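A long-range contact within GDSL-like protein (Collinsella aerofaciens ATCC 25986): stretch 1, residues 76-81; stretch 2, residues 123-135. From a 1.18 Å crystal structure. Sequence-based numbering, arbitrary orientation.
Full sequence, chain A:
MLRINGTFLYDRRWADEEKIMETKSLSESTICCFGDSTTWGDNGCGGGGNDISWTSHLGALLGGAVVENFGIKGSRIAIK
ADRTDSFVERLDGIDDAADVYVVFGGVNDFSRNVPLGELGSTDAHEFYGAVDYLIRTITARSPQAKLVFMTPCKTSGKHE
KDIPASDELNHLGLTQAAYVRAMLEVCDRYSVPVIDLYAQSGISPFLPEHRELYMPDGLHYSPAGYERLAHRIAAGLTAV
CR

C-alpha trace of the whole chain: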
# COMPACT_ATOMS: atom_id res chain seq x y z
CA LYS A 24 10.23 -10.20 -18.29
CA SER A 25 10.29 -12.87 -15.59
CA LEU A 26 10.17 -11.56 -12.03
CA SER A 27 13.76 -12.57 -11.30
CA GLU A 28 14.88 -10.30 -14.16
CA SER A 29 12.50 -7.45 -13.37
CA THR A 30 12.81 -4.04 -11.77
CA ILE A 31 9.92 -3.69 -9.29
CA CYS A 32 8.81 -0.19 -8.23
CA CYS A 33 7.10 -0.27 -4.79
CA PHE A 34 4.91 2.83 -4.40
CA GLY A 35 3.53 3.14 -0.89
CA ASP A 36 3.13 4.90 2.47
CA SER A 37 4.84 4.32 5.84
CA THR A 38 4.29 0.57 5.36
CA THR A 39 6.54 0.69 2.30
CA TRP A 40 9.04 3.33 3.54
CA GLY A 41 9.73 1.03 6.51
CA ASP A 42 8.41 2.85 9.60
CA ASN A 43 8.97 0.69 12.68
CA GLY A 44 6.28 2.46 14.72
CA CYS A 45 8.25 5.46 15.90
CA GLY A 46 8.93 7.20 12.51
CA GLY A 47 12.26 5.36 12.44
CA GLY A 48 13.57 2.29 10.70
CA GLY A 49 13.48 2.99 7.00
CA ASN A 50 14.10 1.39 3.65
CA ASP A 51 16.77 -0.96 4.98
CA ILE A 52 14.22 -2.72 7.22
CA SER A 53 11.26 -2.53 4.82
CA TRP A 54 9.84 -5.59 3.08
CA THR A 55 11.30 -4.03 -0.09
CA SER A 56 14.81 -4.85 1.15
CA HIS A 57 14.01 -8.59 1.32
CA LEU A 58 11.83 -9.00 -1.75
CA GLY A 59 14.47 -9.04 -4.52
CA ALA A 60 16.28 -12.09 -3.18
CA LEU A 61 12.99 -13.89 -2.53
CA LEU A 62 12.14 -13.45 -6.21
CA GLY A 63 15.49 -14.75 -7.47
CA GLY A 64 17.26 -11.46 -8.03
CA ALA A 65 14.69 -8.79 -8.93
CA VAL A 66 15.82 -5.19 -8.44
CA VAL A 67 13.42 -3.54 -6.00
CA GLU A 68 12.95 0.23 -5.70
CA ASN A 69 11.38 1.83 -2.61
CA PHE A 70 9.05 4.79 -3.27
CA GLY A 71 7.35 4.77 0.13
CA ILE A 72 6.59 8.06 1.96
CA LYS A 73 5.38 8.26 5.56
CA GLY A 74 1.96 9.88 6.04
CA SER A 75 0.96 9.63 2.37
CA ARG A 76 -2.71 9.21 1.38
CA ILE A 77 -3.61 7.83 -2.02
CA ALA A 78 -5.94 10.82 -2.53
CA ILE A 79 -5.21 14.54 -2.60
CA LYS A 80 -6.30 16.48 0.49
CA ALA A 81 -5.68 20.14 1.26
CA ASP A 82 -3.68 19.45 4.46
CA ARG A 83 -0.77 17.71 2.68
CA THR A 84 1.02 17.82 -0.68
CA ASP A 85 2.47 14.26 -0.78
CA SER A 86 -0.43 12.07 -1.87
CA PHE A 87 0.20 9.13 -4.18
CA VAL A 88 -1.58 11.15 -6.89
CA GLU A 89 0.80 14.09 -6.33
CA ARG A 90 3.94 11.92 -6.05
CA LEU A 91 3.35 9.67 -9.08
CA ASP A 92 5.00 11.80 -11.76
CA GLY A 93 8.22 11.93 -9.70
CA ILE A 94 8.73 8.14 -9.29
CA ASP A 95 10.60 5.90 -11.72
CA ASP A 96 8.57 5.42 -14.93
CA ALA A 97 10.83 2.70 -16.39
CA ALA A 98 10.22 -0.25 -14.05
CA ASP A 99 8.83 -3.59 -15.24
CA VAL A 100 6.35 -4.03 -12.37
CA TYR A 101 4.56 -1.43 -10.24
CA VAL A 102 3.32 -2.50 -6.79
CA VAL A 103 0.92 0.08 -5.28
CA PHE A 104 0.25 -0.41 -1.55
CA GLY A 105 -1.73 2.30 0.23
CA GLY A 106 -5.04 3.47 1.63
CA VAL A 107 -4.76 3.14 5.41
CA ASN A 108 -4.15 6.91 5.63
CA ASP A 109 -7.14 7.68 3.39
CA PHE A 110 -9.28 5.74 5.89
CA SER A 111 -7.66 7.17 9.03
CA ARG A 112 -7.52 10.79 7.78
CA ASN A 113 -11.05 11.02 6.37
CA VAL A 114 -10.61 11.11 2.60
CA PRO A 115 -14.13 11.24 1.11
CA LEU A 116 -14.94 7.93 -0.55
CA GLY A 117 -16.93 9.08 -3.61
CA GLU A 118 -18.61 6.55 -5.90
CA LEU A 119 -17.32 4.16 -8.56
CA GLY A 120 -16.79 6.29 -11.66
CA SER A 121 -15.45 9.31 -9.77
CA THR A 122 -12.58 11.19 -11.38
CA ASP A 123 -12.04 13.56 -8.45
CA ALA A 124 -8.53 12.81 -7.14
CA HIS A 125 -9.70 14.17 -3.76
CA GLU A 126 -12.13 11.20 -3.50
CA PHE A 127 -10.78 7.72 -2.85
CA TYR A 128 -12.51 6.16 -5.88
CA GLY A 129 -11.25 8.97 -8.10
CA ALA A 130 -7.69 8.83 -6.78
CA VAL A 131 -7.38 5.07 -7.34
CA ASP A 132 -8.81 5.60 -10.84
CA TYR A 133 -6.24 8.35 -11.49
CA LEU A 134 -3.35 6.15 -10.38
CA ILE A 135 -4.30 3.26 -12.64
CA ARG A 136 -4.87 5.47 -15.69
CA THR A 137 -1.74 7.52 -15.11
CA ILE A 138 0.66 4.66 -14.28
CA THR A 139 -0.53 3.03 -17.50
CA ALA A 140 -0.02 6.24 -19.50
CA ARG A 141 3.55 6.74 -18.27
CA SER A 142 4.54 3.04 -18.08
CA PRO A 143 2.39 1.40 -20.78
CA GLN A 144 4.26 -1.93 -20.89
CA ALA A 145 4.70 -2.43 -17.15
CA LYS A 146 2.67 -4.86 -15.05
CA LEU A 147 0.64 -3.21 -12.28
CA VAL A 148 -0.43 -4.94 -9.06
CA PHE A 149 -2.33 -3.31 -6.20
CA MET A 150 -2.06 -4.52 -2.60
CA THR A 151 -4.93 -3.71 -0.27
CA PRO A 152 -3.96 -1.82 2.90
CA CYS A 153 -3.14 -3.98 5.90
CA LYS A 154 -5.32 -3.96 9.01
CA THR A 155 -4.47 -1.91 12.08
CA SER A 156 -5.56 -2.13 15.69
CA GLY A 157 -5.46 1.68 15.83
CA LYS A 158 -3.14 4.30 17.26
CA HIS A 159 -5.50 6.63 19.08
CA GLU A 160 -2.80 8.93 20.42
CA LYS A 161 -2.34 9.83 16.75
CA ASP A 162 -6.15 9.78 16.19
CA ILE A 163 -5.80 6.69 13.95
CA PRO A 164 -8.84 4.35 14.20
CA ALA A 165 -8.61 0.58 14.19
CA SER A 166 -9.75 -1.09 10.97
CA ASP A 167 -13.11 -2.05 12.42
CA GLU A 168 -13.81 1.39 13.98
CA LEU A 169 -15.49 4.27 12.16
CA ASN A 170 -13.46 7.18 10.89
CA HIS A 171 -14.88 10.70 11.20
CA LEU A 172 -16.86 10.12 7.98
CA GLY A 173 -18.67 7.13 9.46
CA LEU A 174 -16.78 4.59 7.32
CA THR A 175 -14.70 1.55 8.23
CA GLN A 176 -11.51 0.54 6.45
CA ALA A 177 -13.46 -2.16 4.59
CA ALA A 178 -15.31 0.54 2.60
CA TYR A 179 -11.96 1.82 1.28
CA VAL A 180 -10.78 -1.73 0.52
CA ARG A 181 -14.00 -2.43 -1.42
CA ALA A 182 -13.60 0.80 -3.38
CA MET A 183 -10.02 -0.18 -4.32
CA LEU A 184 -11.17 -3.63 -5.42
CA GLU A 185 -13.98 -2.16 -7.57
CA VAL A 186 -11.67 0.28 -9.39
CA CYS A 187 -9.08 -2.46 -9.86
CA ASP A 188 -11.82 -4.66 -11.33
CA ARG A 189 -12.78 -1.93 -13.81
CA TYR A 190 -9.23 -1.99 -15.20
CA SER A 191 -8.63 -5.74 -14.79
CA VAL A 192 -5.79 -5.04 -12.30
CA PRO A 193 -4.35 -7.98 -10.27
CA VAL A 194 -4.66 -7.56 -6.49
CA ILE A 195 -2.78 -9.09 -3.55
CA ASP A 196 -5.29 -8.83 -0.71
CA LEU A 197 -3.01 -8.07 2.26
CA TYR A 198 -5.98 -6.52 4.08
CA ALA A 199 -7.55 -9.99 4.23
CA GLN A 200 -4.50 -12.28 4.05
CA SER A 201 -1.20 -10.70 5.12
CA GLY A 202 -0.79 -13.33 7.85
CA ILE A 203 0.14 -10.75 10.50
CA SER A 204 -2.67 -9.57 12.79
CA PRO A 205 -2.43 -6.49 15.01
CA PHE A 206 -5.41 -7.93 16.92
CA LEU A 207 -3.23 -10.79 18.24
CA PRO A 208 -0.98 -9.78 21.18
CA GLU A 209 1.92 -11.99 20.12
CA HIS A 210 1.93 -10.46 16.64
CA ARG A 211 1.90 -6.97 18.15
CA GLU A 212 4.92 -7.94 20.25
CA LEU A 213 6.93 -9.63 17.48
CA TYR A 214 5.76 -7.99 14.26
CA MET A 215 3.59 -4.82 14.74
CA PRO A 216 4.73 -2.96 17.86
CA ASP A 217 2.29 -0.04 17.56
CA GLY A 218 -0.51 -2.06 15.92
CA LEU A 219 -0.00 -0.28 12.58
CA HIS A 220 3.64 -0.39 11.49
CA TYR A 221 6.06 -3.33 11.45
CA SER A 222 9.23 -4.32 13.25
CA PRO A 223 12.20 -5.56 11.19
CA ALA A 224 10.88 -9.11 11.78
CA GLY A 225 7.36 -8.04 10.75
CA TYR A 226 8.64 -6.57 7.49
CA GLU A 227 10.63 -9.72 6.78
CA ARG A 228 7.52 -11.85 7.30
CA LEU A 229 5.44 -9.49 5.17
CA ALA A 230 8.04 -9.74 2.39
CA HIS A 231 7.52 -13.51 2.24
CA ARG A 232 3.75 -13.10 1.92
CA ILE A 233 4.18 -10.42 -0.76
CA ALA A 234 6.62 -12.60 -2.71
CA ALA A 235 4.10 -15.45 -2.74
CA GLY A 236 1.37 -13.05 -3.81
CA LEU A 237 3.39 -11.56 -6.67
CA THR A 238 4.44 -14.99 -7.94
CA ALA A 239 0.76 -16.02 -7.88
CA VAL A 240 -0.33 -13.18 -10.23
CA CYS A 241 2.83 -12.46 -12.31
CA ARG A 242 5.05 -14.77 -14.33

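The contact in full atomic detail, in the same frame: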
# COMPACT_ATOMS: atom_id res chain seq x y z
N ARG A 76 -1.40 9.71 1.79
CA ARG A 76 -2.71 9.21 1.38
C ARG A 76 -2.66 8.94 -0.11
O ARG A 76 -1.97 9.64 -0.85
CB ARG A 76 -3.81 10.26 1.63
CG ARG A 76 -4.10 10.62 3.09
CD ARG A 76 -2.99 11.45 3.69
NE ARG A 76 -3.32 12.11 4.96
CZ ARG A 76 -3.82 13.35 5.05
NH1 ARG A 76 -4.14 14.04 3.96
NH2 ARG A 76 -4.00 13.92 6.25
N ILE A 77 -3.45 7.97 -0.57
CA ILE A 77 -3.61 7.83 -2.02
C ILE A 77 -4.17 9.11 -2.62
O ILE A 77 -3.66 9.63 -3.63
CB ILE A 77 -4.46 6.59 -2.36
CG1 ILE A 77 -3.63 5.32 -2.05
CG2 ILE A 77 -4.88 6.58 -3.85
CD1 ILE A 77 -4.33 4.00 -2.34
N ALA A 78 -5.22 9.67 -1.99
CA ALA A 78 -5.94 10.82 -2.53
C ALA A 78 -5.35 12.15 -2.09
O ALA A 78 -4.75 12.29 -1.01
CB ALA A 78 -7.39 10.80 -2.10
N ILE A 79 -5.57 13.17 -2.95
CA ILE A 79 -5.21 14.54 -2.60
C ILE A 79 -6.12 15.03 -1.49
O ILE A 79 -7.33 14.79 -1.51
CB ILE A 79 -5.39 15.47 -3.82
CG1 ILE A 79 -4.60 14.96 -5.02
CG2 ILE A 79 -4.97 16.89 -3.43
CD1 ILE A 79 -4.75 15.86 -6.26
N LYS A 80 -5.55 15.78 -0.55
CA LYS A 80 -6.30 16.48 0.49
C LYS A 80 -5.56 17.76 0.83
O LYS A 80 -4.33 17.80 0.78
CB LYS A 80 -6.50 15.58 1.74
CG LYS A 80 -7.65 16.03 2.64
CD LYS A 80 -7.89 15.09 3.80
CE LYS A 80 -9.14 15.53 4.57
NZ LYS A 80 -9.17 15.12 6.00
N ALA A 81 -6.30 18.82 1.19
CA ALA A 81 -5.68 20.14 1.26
C ALA A 81 -4.63 20.27 2.37
O ALA A 81 -3.86 21.24 2.34
CB ALA A 81 -6.74 21.21 1.41
N ASP A 123 -12.57 12.55 -9.36
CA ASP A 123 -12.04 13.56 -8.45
C ASP A 123 -10.92 12.91 -7.64
O ASP A 123 -11.16 12.00 -6.85
CB ASP A 123 -13.16 13.99 -7.51
CG ASP A 123 -12.74 15.10 -6.56
OD1 ASP A 123 -11.55 15.47 -6.53
OD2 ASP A 123 -13.62 15.59 -5.80
N ALA A 124 -9.68 13.37 -7.86
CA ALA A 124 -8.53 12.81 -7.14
C ALA A 124 -8.52 13.16 -5.66
O ALA A 124 -7.65 12.65 -4.94
CB ALA A 124 -7.23 13.24 -7.82
N HIS A 125 -9.46 13.98 -5.18
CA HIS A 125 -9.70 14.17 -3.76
C HIS A 125 -10.63 13.11 -3.17
O HIS A 125 -10.78 13.07 -1.94
CB HIS A 125 -10.32 15.55 -3.49
CG HIS A 125 -9.44 16.67 -3.90
ND1 HIS A 125 -9.44 17.17 -5.18
CD2 HIS A 125 -8.52 17.39 -3.22
CE1 HIS A 125 -8.59 18.17 -5.27
NE2 HIS A 125 -7.99 18.31 -4.10
N GLU A 126 -11.30 12.30 -3.99
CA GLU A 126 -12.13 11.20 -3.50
C GLU A 126 -11.33 9.91 -3.66
O GLU A 126 -10.52 9.79 -4.58
CB GLU A 126 -13.43 11.10 -4.30
CG GLU A 126 -14.43 12.21 -4.04
CD GLU A 126 -15.70 12.08 -4.87
OE1 GLU A 126 -15.71 11.38 -5.90
OE2 GLU A 126 -16.71 12.75 -4.49
N PHE A 127 -11.56 8.94 -2.77
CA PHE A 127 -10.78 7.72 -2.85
C PHE A 127 -10.99 7.00 -4.18
O PHE A 127 -10.02 6.56 -4.81
CB PHE A 127 -11.11 6.80 -1.69
CG PHE A 127 -10.10 5.70 -1.52
CD1 PHE A 127 -8.79 5.99 -1.08
CD2 PHE A 127 -10.44 4.38 -1.78
CE1 PHE A 127 -7.88 4.98 -0.92
CE2 PHE A 127 -9.51 3.38 -1.61
CZ PHE A 127 -8.23 3.68 -1.17
N TYR A 128 -12.25 6.82 -4.59
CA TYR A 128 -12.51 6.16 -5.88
C TYR A 128 -11.78 6.88 -7.00
O TYR A 128 -11.23 6.24 -7.91
CB TYR A 128 -14.01 6.09 -6.21
CG TYR A 128 -14.77 4.93 -5.61
CD1 TYR A 128 -14.77 3.68 -6.24
CD2 TYR A 128 -15.56 5.08 -4.47
CE1 TYR A 128 -15.52 2.62 -5.76
CE2 TYR A 128 -16.30 4.02 -3.97
CZ TYR A 128 -16.27 2.79 -4.61
OH TYR A 128 -17.00 1.74 -4.08
N GLY A 129 -11.85 8.22 -7.01
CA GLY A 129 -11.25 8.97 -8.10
C GLY A 129 -9.74 8.94 -8.07
O GLY A 129 -9.09 8.95 -9.13
N ALA A 130 -9.14 8.90 -6.87
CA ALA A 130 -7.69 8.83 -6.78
C ALA A 130 -7.16 7.48 -7.25
O ALA A 130 -6.12 7.42 -7.94
CB ALA A 130 -7.26 9.11 -5.34
N VAL A 131 -7.81 6.38 -6.86
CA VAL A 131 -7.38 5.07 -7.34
C VAL A 131 -7.50 5.02 -8.86
O VAL A 131 -6.61 4.51 -9.56
CB VAL A 131 -8.14 3.92 -6.64
CG1 VAL A 131 -7.71 2.55 -7.22
CG2 VAL A 131 -7.89 3.94 -5.13
N ASP A 132 -8.61 5.54 -9.39
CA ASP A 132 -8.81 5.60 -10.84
C ASP A 132 -7.68 6.39 -11.50
O ASP A 132 -7.11 5.96 -12.52
CB ASP A 132 -10.19 6.21 -11.10
CG ASP A 132 -10.56 6.26 -12.56
OD1 ASP A 132 -11.07 5.23 -13.06
OD2 ASP A 132 -10.33 7.31 -13.19
N TYR A 133 -7.35 7.56 -10.95
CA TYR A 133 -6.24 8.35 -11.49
C TYR A 133 -4.95 7.55 -11.51
O TYR A 133 -4.20 7.60 -12.50
CB TYR A 133 -6.04 9.63 -10.67
CG TYR A 133 -4.91 10.48 -11.19
CD1 TYR A 133 -3.60 10.29 -10.71
CD2 TYR A 133 -5.15 11.48 -12.15
CE1 TYR A 133 -2.57 11.05 -11.19
CE2 TYR A 133 -4.12 12.26 -12.63
CZ TYR A 133 -2.83 12.03 -12.15
OH TYR A 133 -1.78 12.81 -12.65
N LEU A 134 -4.61 6.87 -10.41
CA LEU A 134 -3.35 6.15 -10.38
C LEU A 134 -3.29 5.10 -11.46
O LEU A 134 -2.26 4.94 -12.14
CB LEU A 134 -3.11 5.48 -9.02
CG LEU A 134 -2.82 6.39 -7.81
CD1 LEU A 134 -2.50 5.47 -6.62
CD2 LEU A 134 -1.67 7.34 -8.08
N ILE A 135 -4.37 4.32 -11.66
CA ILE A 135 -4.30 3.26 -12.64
C ILE A 135 -4.16 3.83 -14.04
O ILE A 135 -3.32 3.38 -14.84
CB ILE A 135 -5.51 2.31 -12.52
CG1 ILE A 135 -5.43 1.56 -11.17
CG2 ILE A 135 -5.54 1.34 -13.72
CD1 ILE A 135 -6.71 0.87 -10.76
O HOH W 1 -9.46 14.35 0.06

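Residues 76–81 run without regular helix or strand across the turn at 123–126 and the first turns of the helix that follows it, and the two stretches together bury 435 Å² of surface. Small residues, Ala-78 and Ala-130, meet where the larger Ile-77 and Ile-79 pack on the loop next to Ala-78. Ala-78 and Ala-130 face each other with their CA atoms 5.0 Å apart, and neither carries a side chain beyond CB; Ala-78 CA lies 3.5 Å from Ala-130 CB, and Ala-78 CB lies 3.7 Å from the same methyl. Ala-78 CB also enters a shallow hollow lined by backbone carbonyls, 3.4 Å from Ala-124 O and 4.1 Å from both His-125 O and Glu-126 O.

Ile-77 is the main bump on the loop and contributes the largest covered area of any residue here, 103 Å². It fills a groove on the helix formed by Phe-127, Ala-130, Val-131 and Leu-134, residues spaced so that successive turns present them on one side. Its CG2 methyl packs 3.8 Å from Ala-130 CB, 3.8 Å from Leu-134 CD1 and 4.2 Å from Val-131 CG2. The other branch extends differently: with chi1 in m and chi2 in t, CD1 reaches 3.9 Å from Phe-127 CE1, meeting the ring obliquely. All five of these residues are buried.

At Ile-79 the contact moves from the helix to the turn and becomes partly polar. Ile-79 N donates a hydrogen bond to Ala-124 O (2.9 Å, 149°), the one direct hydrogen bond between the stretches. Ile-79 O in turn receives a CA-H...O contact from His-125 CA at 3.3 Å, and one water donates to both Ile-79 O and His-125 O, 2.7 Å from each, joining the two carbonyls. The Ile-79 side chain lies against two neighbours on the turn: CD1 rests 3.9 Å from Ala-124 CB, while CB sits over one face of the His-125 imidazole, 4.0 Å from the ring centroid and 26° off its normal. CG2 of Ile-79 comes within 3.4 Å of His-125 NE2.

The turn that receives Ile-79 is braced internally. It is a type I beta turn closed by Glu-126 N to Asp-123 O (2.9 Å), and Asp-123 OD1 accepts hydrogen bonds from His-125 N at 2.9 Å and His-125 ND1 at 3.0 Å. The second of these ties down the imidazole whose face Ile-79 covers. Beyond Ile-79 the fit ends: Lys-80 points its CA-to-CB bond away from the turn, and its covered area falls to 3 Å².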